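Local coordinates for putative transcription regulator (Lactobacillus plantarum WCFS1, PDB 3COL), which probably binds DNA through a TetR-family helix-turn-helix domain and regulates transcription, apparently as a two-subunit assembly, at residues 149-152 with 153-156; 87-90 with 91-95; 68-72 with 73-77; 178-182 with 183-187. All coordinates share one frame; numbering follows the deposited sequence.

Interaction 1: residues 149-152 with 153-156; sequences QLPV and SLHM
P151 meets L154 at the start of helix 152-171, where the proline occupies the N-cap position and its carbonyl accepts from the N-H groups of L154 and, weakly, H155. L154 N donates to P151 O at 2.9 Å, through a bent bond (133° at the hydrogen) that reaches the oxygen from well above the carbonyl plane. The second bond, from H155 N to the same P151 O, is longer at 3.4 Å. Regular helical bonding follows with M156 N, which gives a straight bond of 2.9 Å to V152 O, almost along the C=O axis. Proline has no side-chain acceptor to cap the turn; its ring instead lies alongside L154, with P151 CD 3.9 Å from L154 CG. V152 and the selenomethionine M156 also run side by side in the conformer modelled here, V152 CG1 4.0 Å from M156 CG. The polar side chains find their partners beyond the turn: S153 OG hydrogen-bonds N169 of the second subunit, and H155 NE2 makes a weak bond to M193 O. L150, P151 and L154 likewise pack on the second subunit. A helix N-terminus with proline at the N-cap here forms part of the intersubunit interface of an all-helical TetR-type regulator.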
loop_
_atom_site.group_PDB
_atom_site.type_symbol
_atom_site.label_atom_id
_atom_site.label_comp_id
_atom_site.label_asym_id
_atom_site.label_seq_id
_atom_site.Cartn_x
_atom_site.Cartn_y
_atom_site.Cartn_z
ATOM N N GLN A 149 21.366 -4.170 -1.280
ATOM C CA GLN A 149 21.228 -5.208 -2.320
ATOM C C GLN A 149 19.888 -5.896 -2.156
ATOM O O GLN A 149 19.818 -7.045 -1.736
ATOM C CB GLN A 149 22.365 -6.264 -2.234
ATOM C CG GLN A 149 23.756 -5.675 -2.295
ATOM C CD GLN A 149 24.020 -4.965 -3.606
ATOM O OE1 GLN A 149 24.463 -3.812 -3.613
ATOM N NE2 GLN A 149 23.710 -5.638 -4.731
ATOM N N LEU A 150 18.805 -5.169 -2.417
ATOM C CA LEU A 150 17.479 -5.708 -2.316
ATOM C C LEU A 150 16.764 -5.367 -3.609
ATOM O O LEU A 150 17.195 -4.467 -4.342
ATOM C CB LEU A 150 16.728 -5.070 -1.129
ATOM C CG LEU A 150 17.163 -5.503 0.291
ATOM C CD1 LEU A 150 16.488 -4.641 1.342
ATOM C CD2 LEU A 150 16.869 -6.996 0.525
ATOM N N PRO A 151 15.642 -6.057 -3.872
ATOM C CA PRO A 151 14.941 -5.831 -5.122
ATOM C C PRO A 151 14.496 -4.394 -5.285
ATOM O O PRO A 151 14.134 -3.692 -4.313
ATOM C CB PRO A 151 13.721 -6.762 -5.048
ATOM C CG PRO A 151 14.047 -7.762 -3.990
ATOM C CD PRO A 151 14.972 -7.080 -3.031
ATOM N N VAL A 152 14.525 -3.965 -6.540
ATOM C CA VAL A 152 14.064 -2.636 -6.881
ATOM C C VAL A 152 12.649 -2.412 -6.353
ATOM O O VAL A 152 12.327 -1.323 -5.947
ATOM C CB VAL A 152 14.133 -2.422 -8.386
ATOM C CG1 VAL A 152 13.424 -1.121 -8.755
ATOM C CG2 VAL A 152 15.584 -2.408 -8.812
ATOM N N SER A 153 11.819 -3.451 -6.346
ATOM C CA SER A 153 10.410 -3.306 -5.933
ATOM C C SER A 153 10.313 -2.990 -4.439
ATOM O O SER A 153 9.346 -2.344 -4.005
ATOM C CB SER A 153 9.598 -4.589 -6.253
ATOM O OG SER A 153 10.190 -5.718 -5.623
ATOM N N LEU A 154 11.301 -3.446 -3.653
ATOM C CA LEU A 154 11.321 -3.140 -2.217
ATOM C C LEU A 154 11.696 -1.688 -1.906
ATOM O O LEU A 154 11.114 -1.062 -1.020
ATOM C CB LEU A 154 12.247 -4.074 -1.429
ATOM C CG LEU A 154 11.920 -5.557 -1.207
ATOM C CD1 LEU A 154 12.382 -6.065 0.189
ATOM C CD2 LEU A 154 10.531 -5.840 -1.380
ATOM N N HIS A 155 12.681 -1.177 -2.633
ATOM C CA HIS A 155 13.046 0.235 -2.625
ATOM C C HIS A 155 11.909 1.158 -3.085
ATOM O O HIS A 155 11.578 2.134 -2.388
ATOM C CB HIS A 155 14.284 0.446 -3.488
ATOM C CG HIS A 155 15.546 -0.044 -2.840
ATOM N ND1 HIS A 155 16.259 -1.140 -3.303
ATOM C CD2 HIS A 155 16.211 0.407 -1.758
ATOM C CE1 HIS A 155 17.316 -1.336 -2.525
ATOM N NE2 HIS A 155 17.307 -0.401 -1.587
HETATM N N MSE A 156 11.336 0.848 -4.255
HETATM C CA MSE A 156 10.117 1.513 -4.758
HETATM C C MSE A 156 8.996 1.483 -3.723
HETATM O O MSE A 156 8.349 2.489 -3.452
HETATM C CB MSE A 156 9.627 0.818 -6.034
HETATM C CG MSE A 156 10.478 1.112 -7.263
HETATM SE SE MSE A 156 10.510 3.033 -7.601
HETATM C CE MSE A 156 8.694 3.268 -8.311
#

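Interaction 2: residues 87-90 with 91-95; sequences TRIR and LYVQQ
The Y92 side chain meets R88 and I89 only through CB, 3.5 Å from R88 O, while its flat ring is carried off the turn. The torsion places CG anti to the backbone N (chi1 173°), and the ring reaches M156 and F160 of helix 152-171 and V134 of helix 133-143. The other flat group, the guanidinium of R90, has T87 O above one face, displaced toward the rim; because R90 is modelled in two conformers, this loose approach carries little weight. In this conformer the aliphatic part of R90 packs on F186 of helix 182-193. Along the backbone the bonding is that of an uninterrupted alpha helix. L91 N donates to T87 O at 3.0 Å and Y92 N to R88 O at 2.9 Å. V93 N reaches I89 O at 2.9 Å in a nearly straight bond (170°), and Q94 N binds R90 O. Between the turns, I89 and V93 lie side by side, their CG2 methyls 4.2 Å apart, I89 facing helices 133-143 and 182-193, V93 facing helix 152-171. L91 lays its CG 3.2 Å from T87 O. The polar ends look for partners beyond this segment: T87 OG1 bonds D84 OD1, and R88 uses NE on I83 O and NH2 on L78 O. The chemistry thus implies a division of labour, in which main-chain bonds hold the turns, I89, Y92 and V93 supply apolar packing, and the buried R88 is held by carbonyl oxygens at the end of helix 72-78 and in the loop that follows.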
loop_
_atom_site.group_PDB
_atom_site.type_symbol
_atom_site.label_atom_id
_atom_site.label_comp_id
_atom_site.label_asym_id
_atom_site.label_seq_id
_atom_site.Cartn_x
_atom_site.Cartn_y
_atom_site.Cartn_z
ATOM N N THR A 87 22.147 12.079 -4.727
ATOM C CA THR A 87 21.450 13.321 -5.062
ATOM C C THR A 87 20.171 13.025 -5.911
ATOM O O THR A 87 19.102 13.548 -5.619
ATOM C CB THR A 87 22.412 14.281 -5.827
ATOM O OG1 THR A 87 23.517 14.603 -4.968
ATOM C CG2 THR A 87 21.709 15.587 -6.249
ATOM N N ARG A 88 20.307 12.227 -6.971
ATOM C CA ARG A 88 19.170 11.937 -7.840
ATOM C C ARG A 88 18.060 11.167 -7.125
ATOM O O ARG A 88 16.906 11.417 -7.390
ATOM C CB ARG A 88 19.603 11.155 -9.101
ATOM C CG ARG A 88 20.438 11.982 -10.061
ATOM C CD ARG A 88 20.656 11.190 -11.347
ATOM N NE ARG A 88 21.861 10.375 -11.276
ATOM C CZ ARG A 88 22.113 9.327 -12.051
ATOM N NH1 ARG A 88 23.264 8.677 -11.908
ATOM N NH2 ARG A 88 21.225 8.932 -12.957
ATOM N N ILE A 89 18.407 10.218 -6.252
ATOM C CA ILE A 89 17.410 9.548 -5.397
ATOM C C ILE A 89 16.644 10.556 -4.508
ATOM O O ILE A 89 15.426 10.507 -4.414
ATOM C CB ILE A 89 18.030 8.366 -4.568
ATOM C CG1 ILE A 89 18.424 7.238 -5.506
ATOM C CG2 ILE A 89 16.989 7.785 -3.511
ATOM C CD1 ILE A 89 19.227 6.136 -4.837
ATOM N N ARG A 90 17.357 11.475 -3.877
ATOM C CA ARG A 90 16.707 12.471 -3.046
ATOM C C ARG A 90 15.740 13.345 -3.855
ATOM O O ARG A 90 14.608 13.591 -3.422
ATOM C CB ARG A 90 17.736 13.325 -2.291
ATOM C CG ARG A 90 17.113 14.183 -1.175
ATOM C CD ARG A 90 18.140 15.078 -0.479
ATOM N NE ARG A 90 18.573 16.164 -1.366
ATOM C CZ ARG A 90 19.735 16.185 -2.025
ATOM N NH1 ARG A 90 20.584 15.188 -1.897
ATOM N NH2 ARG A 90 20.048 17.213 -2.802
ATOM N N LEU A 91 16.195 13.800 -5.025
ATOM C CA LEU A 91 15.365 14.568 -5.968
ATOM C C LEU A 91 14.127 13.780 -6.351
ATOM O O LEU A 91 13.026 14.332 -6.416
ATOM C CB LEU A 91 16.149 14.895 -7.245
ATOM C CG LEU A 91 17.370 15.833 -7.125
ATOM C CD1 LEU A 91 18.044 15.973 -8.524
ATOM C CD2 LEU A 91 17.009 17.200 -6.508
ATOM N N TYR A 92 14.320 12.489 -6.627
ATOM C CA TYR A 92 13.178 11.641 -6.982
ATOM C C TYR A 92 12.143 11.535 -5.866
ATOM O O TYR A 92 10.959 11.741 -6.086
ATOM C CB TYR A 92 13.654 10.246 -7.424
ATOM C CG TYR A 92 12.519 9.277 -7.638
ATOM C CD1 TYR A 92 11.540 9.521 -8.594
ATOM C CD2 TYR A 92 12.407 8.148 -6.851
ATOM C CE1 TYR A 92 10.484 8.628 -8.766
ATOM C CE2 TYR A 92 11.365 7.276 -7.003
ATOM C CZ TYR A 92 10.411 7.527 -7.956
ATOM O OH TYR A 92 9.383 6.621 -8.114
ATOM N N VAL A 93 12.590 11.168 -4.672
ATOM C CA VAL A 93 11.692 10.953 -3.578
ATOM C C VAL A 93 11.033 12.277 -3.178
ATOM O O VAL A 93 9.876 12.300 -2.790
ATOM C CB VAL A 93 12.411 10.291 -2.372
ATOM C CG1 VAL A 93 11.422 10.061 -1.221
ATOM C CG2 VAL A 93 13.035 8.948 -2.803
ATOM N N GLN A 94 11.769 13.378 -3.262
ATOM C CA GLN A 94 11.173 14.667 -2.923
ATOM C C GLN A 94 10.038 15.059 -3.893
ATOM O O GLN A 94 9.002 15.587 -3.467
ATOM C CB GLN A 94 12.238 15.749 -2.819
ATOM C CG GLN A 94 11.690 17.152 -2.730
ATOM C CD GLN A 94 12.551 17.977 -1.861
ATOM O OE1 GLN A 94 13.775 18.044 -2.054
ATOM N NE2 GLN A 94 11.943 18.591 -0.856
ATOM N N GLN A 95 10.231 14.796 -5.181
ATOM C CA GLN A 95 9.148 14.960 -6.170
ATOM C C GLN A 95 7.910 14.063 -5.896
ATOM O O GLN A 95 6.776 14.544 -5.897
ATOM C CB GLN A 95 9.692 14.730 -7.593
ATOM C CG GLN A 95 8.674 14.948 -8.731
ATOM C CD GLN A 95 7.869 16.257 -8.610
ATOM O OE1 GLN A 95 8.388 17.306 -8.201
ATOM N NE2 GLN A 95 6.589 16.191 -8.986
#

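Interaction 3: residues 68-72 with 73-77; sequences RILST and TDLDR
From extended backbone at L70 and S71 (psi 137° and 171°) the chain bends into helix 72-78, whose first turn is closed by L75 N donating to S71 O at 2.9 Å. S71 is the N-cap, and with D74 it forms a capping box. S71 OG accepts from D74 N at 2.9 Å in a straight bond (165°), and S71 N in return gives its hydrogen to D74 OD2, also at 2.9 Å, meeting that oxygen from above the carboxylate plane. With CG turned opposite to its carbonyl carbon, the aspartate folds back over the start of the helix. A carboxylate at this helix end would probably be favoured in its charged form by the nearby N-H groups. An alanine here would take away the acceptor of S71 N, and is likely to leave that amide without its mate and the side-chain cap resting on S71 OG alone. Apolar packing flanks the box: L70 and L75 cross at about a right angle, CD1 to CD1 at 3.5 Å, and L70 CB sits 4.0 Å from D74 CB. One residue on, D76 N bonds T72 O at 2.9 Å. The turn rests on helix 85-102, where Q95 packs against L70 and D74 and bonds I69 O, while V134 and I133 of helix 133-143 border L70 and L75.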
loop_
_atom_site.group_PDB
_atom_site.type_symbol
_atom_site.label_atom_id
_atom_site.label_comp_id
_atom_site.label_asym_id
_atom_site.label_seq_id
_atom_site.Cartn_x
_atom_site.Cartn_y
_atom_site.Cartn_z
ATOM N N ARG A 68 1.472 11.989 -14.047
ATOM C CA ARG A 68 1.535 13.239 -13.303
ATOM C C ARG A 68 2.676 13.274 -12.265
ATOM O O ARG A 68 3.025 14.334 -11.747
ATOM C CB ARG A 68 0.168 13.576 -12.656
ATOM C CG ARG A 68 -0.510 14.803 -13.268
ATOM C CD ARG A 68 -1.582 15.408 -12.334
ATOM N NE ARG A 68 -2.973 15.041 -12.679
ATOM C CZ ARG A 68 -3.659 14.056 -12.109
ATOM N NH1 ARG A 68 -3.086 13.297 -11.176
ATOM N NH2 ARG A 68 -4.917 13.830 -12.469
ATOM N N ILE A 69 3.264 12.129 -11.961
ATOM C CA ILE A 69 4.270 12.106 -10.900
ATOM C C ILE A 69 5.561 12.895 -11.253
ATOM O O ILE A 69 5.960 13.810 -10.504
ATOM C CB ILE A 69 4.574 10.686 -10.437
ATOM C CG1 ILE A 69 3.265 9.968 -10.063
ATOM C CG2 ILE A 69 5.595 10.706 -9.250
ATOM C CD1 ILE A 69 3.436 8.521 -9.700
ATOM N N LEU A 70 6.162 12.581 -12.399
ATOM C CA LEU A 70 7.401 13.220 -12.849
ATOM C C LEU A 70 7.249 13.905 -14.198
ATOM O O LEU A 70 6.688 13.328 -15.125
ATOM C CB LEU A 70 8.505 12.166 -12.986
ATOM C CG LEU A 70 8.786 11.284 -11.776
ATOM C CD1 LEU A 70 9.558 10.067 -12.192
ATOM C CD2 LEU A 70 9.508 12.053 -10.688
ATOM N N SER A 71 7.809 15.115 -14.311
ATOM C CA SER A 71 7.860 15.845 -15.570
ATOM C C SER A 71 9.032 15.356 -16.404
ATOM O O SER A 71 9.862 14.564 -15.920
ATOM C CB SER A 71 8.008 17.336 -15.310
ATOM O OG SER A 71 9.327 17.653 -14.879
ATOM N N THR A 72 9.080 15.823 -17.651
ATOM C CA THR A 72 10.192 15.585 -18.583
ATOM C C THR A 72 11.494 16.156 -18.021
ATOM O O THR A 72 12.531 15.494 -18.062
ATOM C CB THR A 72 9.910 16.231 -19.961
ATOM O OG1 THR A 72 8.530 16.037 -20.309
ATOM C CG2 THR A 72 10.795 15.616 -21.053
ATOM N N THR A 73 11.404 17.388 -17.514
ATOM C CA THR A 73 12.427 18.047 -16.692
ATOM C C THR A 73 12.954 17.174 -15.528
ATOM O O THR A 73 14.176 17.038 -15.353
ATOM C CB THR A 73 11.864 19.369 -16.124
ATOM O OG1 THR A 73 11.596 20.259 -17.213
ATOM C CG2 THR A 73 12.840 20.042 -15.190
ATOM N N ASP A 74 12.035 16.604 -14.743
ATOM C CA ASP A 74 12.406 15.672 -13.684
ATOM C C ASP A 74 13.209 14.522 -14.259
ATOM O O ASP A 74 14.296 14.231 -13.791
ATOM C CB ASP A 74 11.166 15.114 -12.958
ATOM C CG ASP A 74 10.401 16.177 -12.206
ATOM O OD1 ASP A 74 10.982 17.243 -11.911
ATOM O OD2 ASP A 74 9.208 15.956 -11.912
ATOM N N LEU A 75 12.652 13.879 -15.280
ATOM C CA LEU A 75 13.219 12.674 -15.865
ATOM C C LEU A 75 14.608 12.909 -16.433
ATOM O O LEU A 75 15.456 12.016 -16.422
ATOM C CB LEU A 75 12.293 12.148 -16.968
ATOM C CG LEU A 75 11.413 10.921 -16.709
ATOM C CD1 LEU A 75 11.158 10.682 -15.260
ATOM C CD2 LEU A 75 10.107 11.003 -17.493
ATOM N N ASP A 76 14.835 14.105 -16.944
ATOM C CA ASP A 76 16.102 14.408 -17.575
ATOM C C ASP A 76 17.193 14.463 -16.495
ATOM O O ASP A 76 18.283 13.906 -16.672
ATOM C CB ASP A 76 15.998 15.709 -18.378
ATOM C CG ASP A 76 15.317 15.516 -19.743
ATOM O OD1 ASP A 76 14.942 14.360 -20.086
ATOM O OD2 ASP A 76 15.168 16.524 -20.491
ATOM N N ARG A 77 16.869 15.110 -15.378
ATOM C CA ARG A 77 17.752 15.172 -14.225
ATOM C C ARG A 77 18.035 13.772 -13.651
ATOM O O ARG A 77 19.182 13.456 -13.327
ATOM C CB ARG A 77 17.162 16.111 -13.155
ATOM C CG ARG A 77 18.189 16.981 -12.440
ATOM C CD ARG A 77 18.600 18.266 -13.216
ATOM N NE ARG A 77 18.995 18.037 -14.607
ATOM C CZ ARG A 77 20.192 17.615 -15.023
ATOM N NH1 ARG A 77 21.181 17.351 -14.165
ATOM N NH2 ARG A 77 20.389 17.438 -16.325
#

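Interaction 4: residues 178-182 with 183-187; sequences DQYTF and GDIFQ
T181 and D184 exchange two hydrogen bonds at the start of helix 182-193. T181 N donates to D184 OD2 at 3.0 Å in a straight bond (169°), coming in from above the carboxylate plane. In return D184 N binds T181 OG1, also at 3.0 Å, because the hydroxyl sits between the backbone N and the carbonyl carbon (chi1 58°), which turns it toward the N-H groups at the start of the helix. A water 2.5 Å from D184 OD2, a suspiciously short distance, also makes a weak bond to Q179 O. The reciprocal pairing of T181 and D184 is a capping box, with T181 as the N-cap of the helix that follows. The main chain then takes over, with I185 N bonded to T181 O and F186 N to F182 O at 2.8 Å. Outward from the box, Y180 presents the edge of its ring to D184 OD2, the ring and carboxylate planes nearly perpendicular, while its CB lies 3.9 Å from I185 CD1. The F182 and F186 rings are nearly parallel (17°) but offset, with little ring-on-ring overlap; instead F186 CB sits over the face of F182, 3.8 Å from the ring centroid, as a CH-pi contact. An alanine at F182 would probably leave F186 CB without its aromatic cover and open a gap toward Q94 and the ring of Y97, which F182 meets edge-to-face. F186 continues the aromatic row to W190, and across the dimer Y180 packs on P151 and I185 on L154 of the second subunit.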
loop_
_atom_site.group_PDB
_atom_site.type_symbol
_atom_site.label_atom_id
_atom_site.label_comp_id
_atom_site.label_asym_id
_atom_site.label_seq_id
_atom_site.Cartn_x
_atom_site.Cartn_y
_atom_site.Cartn_z
ATOM N N ASP A 178 1.902 20.307 7.707
ATOM C CA ASP A 178 3.199 20.861 8.103
ATOM C C ASP A 178 3.721 20.287 9.421
ATOM O O ASP A 178 4.749 20.725 9.939
ATOM C CB ASP A 178 3.085 22.382 8.235
ATOM C CG ASP A 178 2.259 22.800 9.441
ATOM O OD1 ASP A 178 1.174 22.227 9.656
ATOM O OD2 ASP A 178 2.703 23.692 10.191
ATOM N N GLN A 179 3.016 19.317 9.982
ATOM C CA GLN A 179 3.465 18.717 11.235
ATOM C C GLN A 179 4.890 18.120 11.041
ATOM O O GLN A 179 5.768 18.296 11.888
ATOM C CB GLN A 179 2.482 17.648 11.710
ATOM C CG GLN A 179 2.874 17.075 13.093
ATOM C CD GLN A 179 2.598 18.059 14.196
ATOM O OE1 GLN A 179 1.521 18.705 14.236
ATOM N NE2 GLN A 179 3.560 18.202 15.107
ATOM N N TYR A 180 5.098 17.432 9.915
ATOM C CA TYR A 180 6.403 16.836 9.537
ATOM C C TYR A 180 6.920 17.463 8.284
ATOM O O TYR A 180 6.143 17.900 7.445
ATOM C CB TYR A 180 6.266 15.311 9.305
ATOM C CG TYR A 180 5.765 14.632 10.557
ATOM C CD1 TYR A 180 6.655 14.298 11.611
ATOM C CD2 TYR A 180 4.388 14.365 10.715
ATOM C CE1 TYR A 180 6.182 13.713 12.783
ATOM C CE2 TYR A 180 3.906 13.771 11.881
ATOM C CZ TYR A 180 4.783 13.445 12.894
ATOM O OH TYR A 180 4.248 12.854 14.021
ATOM N N THR A 181 8.237 17.513 8.145
ATOM C CA THR A 181 8.850 18.080 6.968
ATOM C C THR A 181 9.225 16.935 6.042
ATOM O O THR A 181 9.145 15.747 6.426
ATOM C CB THR A 181 10.124 18.839 7.346
ATOM O OG1 THR A 181 11.014 17.932 8.002
ATOM C CG2 THR A 181 9.798 20.010 8.284
ATOM N N PHE A 182 9.584 17.274 4.809
ATOM C CA PHE A 182 10.091 16.267 3.910
ATOM C C PHE A 182 11.308 15.611 4.579
ATOM O O PHE A 182 11.481 14.430 4.478
ATOM C CB PHE A 182 10.493 16.877 2.561
ATOM C CG PHE A 182 11.323 15.924 1.706
ATOM C CD1 PHE A 182 10.724 14.808 1.131
ATOM C CD2 PHE A 182 12.681 16.142 1.503
ATOM C CE1 PHE A 182 11.477 13.891 0.362
ATOM C CE2 PHE A 182 13.448 15.227 0.715
ATOM C CZ PHE A 182 12.830 14.103 0.154
ATOM N N GLY A 183 12.163 16.405 5.229
ATOM C CA GLY A 183 13.334 15.882 5.890
ATOM C C GLY A 183 12.953 14.802 6.913
ATOM O O GLY A 183 13.639 13.796 7.037
ATOM N N ASP A 184 11.901 15.033 7.693
ATOM C CA ASP A 184 11.487 14.026 8.699
ATOM C C ASP A 184 11.083 12.678 8.043
ATOM O O ASP A 184 11.479 11.602 8.512
ATOM C CB ASP A 184 10.302 14.511 9.538
ATOM C CG ASP A 184 10.624 15.747 10.359
ATOM O OD1 ASP A 184 11.785 15.893 10.812
ATOM O OD2 ASP A 184 9.698 16.566 10.540
ATOM N N ILE A 185 10.258 12.754 7.000
ATOM C CA ILE A 185 9.751 11.562 6.329
ATOM C C ILE A 185 10.856 10.887 5.512
ATOM O O ILE A 185 10.983 9.647 5.508
ATOM C CB ILE A 185 8.560 11.937 5.415
ATOM C CG1 ILE A 185 7.459 12.692 6.186
ATOM C CG2 ILE A 185 8.031 10.693 4.653
ATOM C CD1 ILE A 185 6.932 11.944 7.461
ATOM N N PHE A 186 11.665 11.695 4.815
ATOM C CA PHE A 186 12.785 11.179 4.013
ATOM C C PHE A 186 13.817 10.499 4.901
ATOM O O PHE A 186 14.498 9.600 4.449
ATOM C CB PHE A 186 13.480 12.296 3.209
ATOM C CG PHE A 186 14.535 11.773 2.229
ATOM C CD1 PHE A 186 14.185 10.859 1.224
ATOM C CD2 PHE A 186 15.846 12.185 2.311
ATOM C CE1 PHE A 186 15.142 10.366 0.341
ATOM C CE2 PHE A 186 16.805 11.715 1.419
ATOM C CZ PHE A 186 16.461 10.806 0.443
ATOM N N GLN A 187 13.946 10.907 6.165
ATOM C CA GLN A 187 14.896 10.192 7.038
ATOM C C GLN A 187 14.519 8.676 7.160
ATOM O O GLN A 187 15.380 7.780 7.045
ATOM C CB GLN A 187 15.006 10.860 8.399
ATOM C CG GLN A 187 16.196 10.355 9.234
ATOM C CD GLN A 187 16.093 10.814 10.682
ATOM O OE1 GLN A 187 15.030 10.685 11.328
ATOM N NE2 GLN A 187 17.167 11.390 11.185
HETATM O O HOH W 1 9.090 18.540 12.008
#

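The four contacts are local turns in one helical chain, yet their settings differ. Interaction 2, partly buried, lies in the first half of helix 85-102, built from main-chain bonds and apolar packing, and it touches each of the other three: M156 of interaction 1 meets Y92, Q95 lies against interaction 3, and F182 and F186 of interaction 4 lie against R90, V93 and Q94. Interactions 3 and 4 are surface helix starts, each closed by a capping box, whereas interaction 1, partly buried, has a proline at the N-cap and no side-chain capping bond. Interactions 1 and 4 both reach the second subunit, while 2 and 3 stay within one chain.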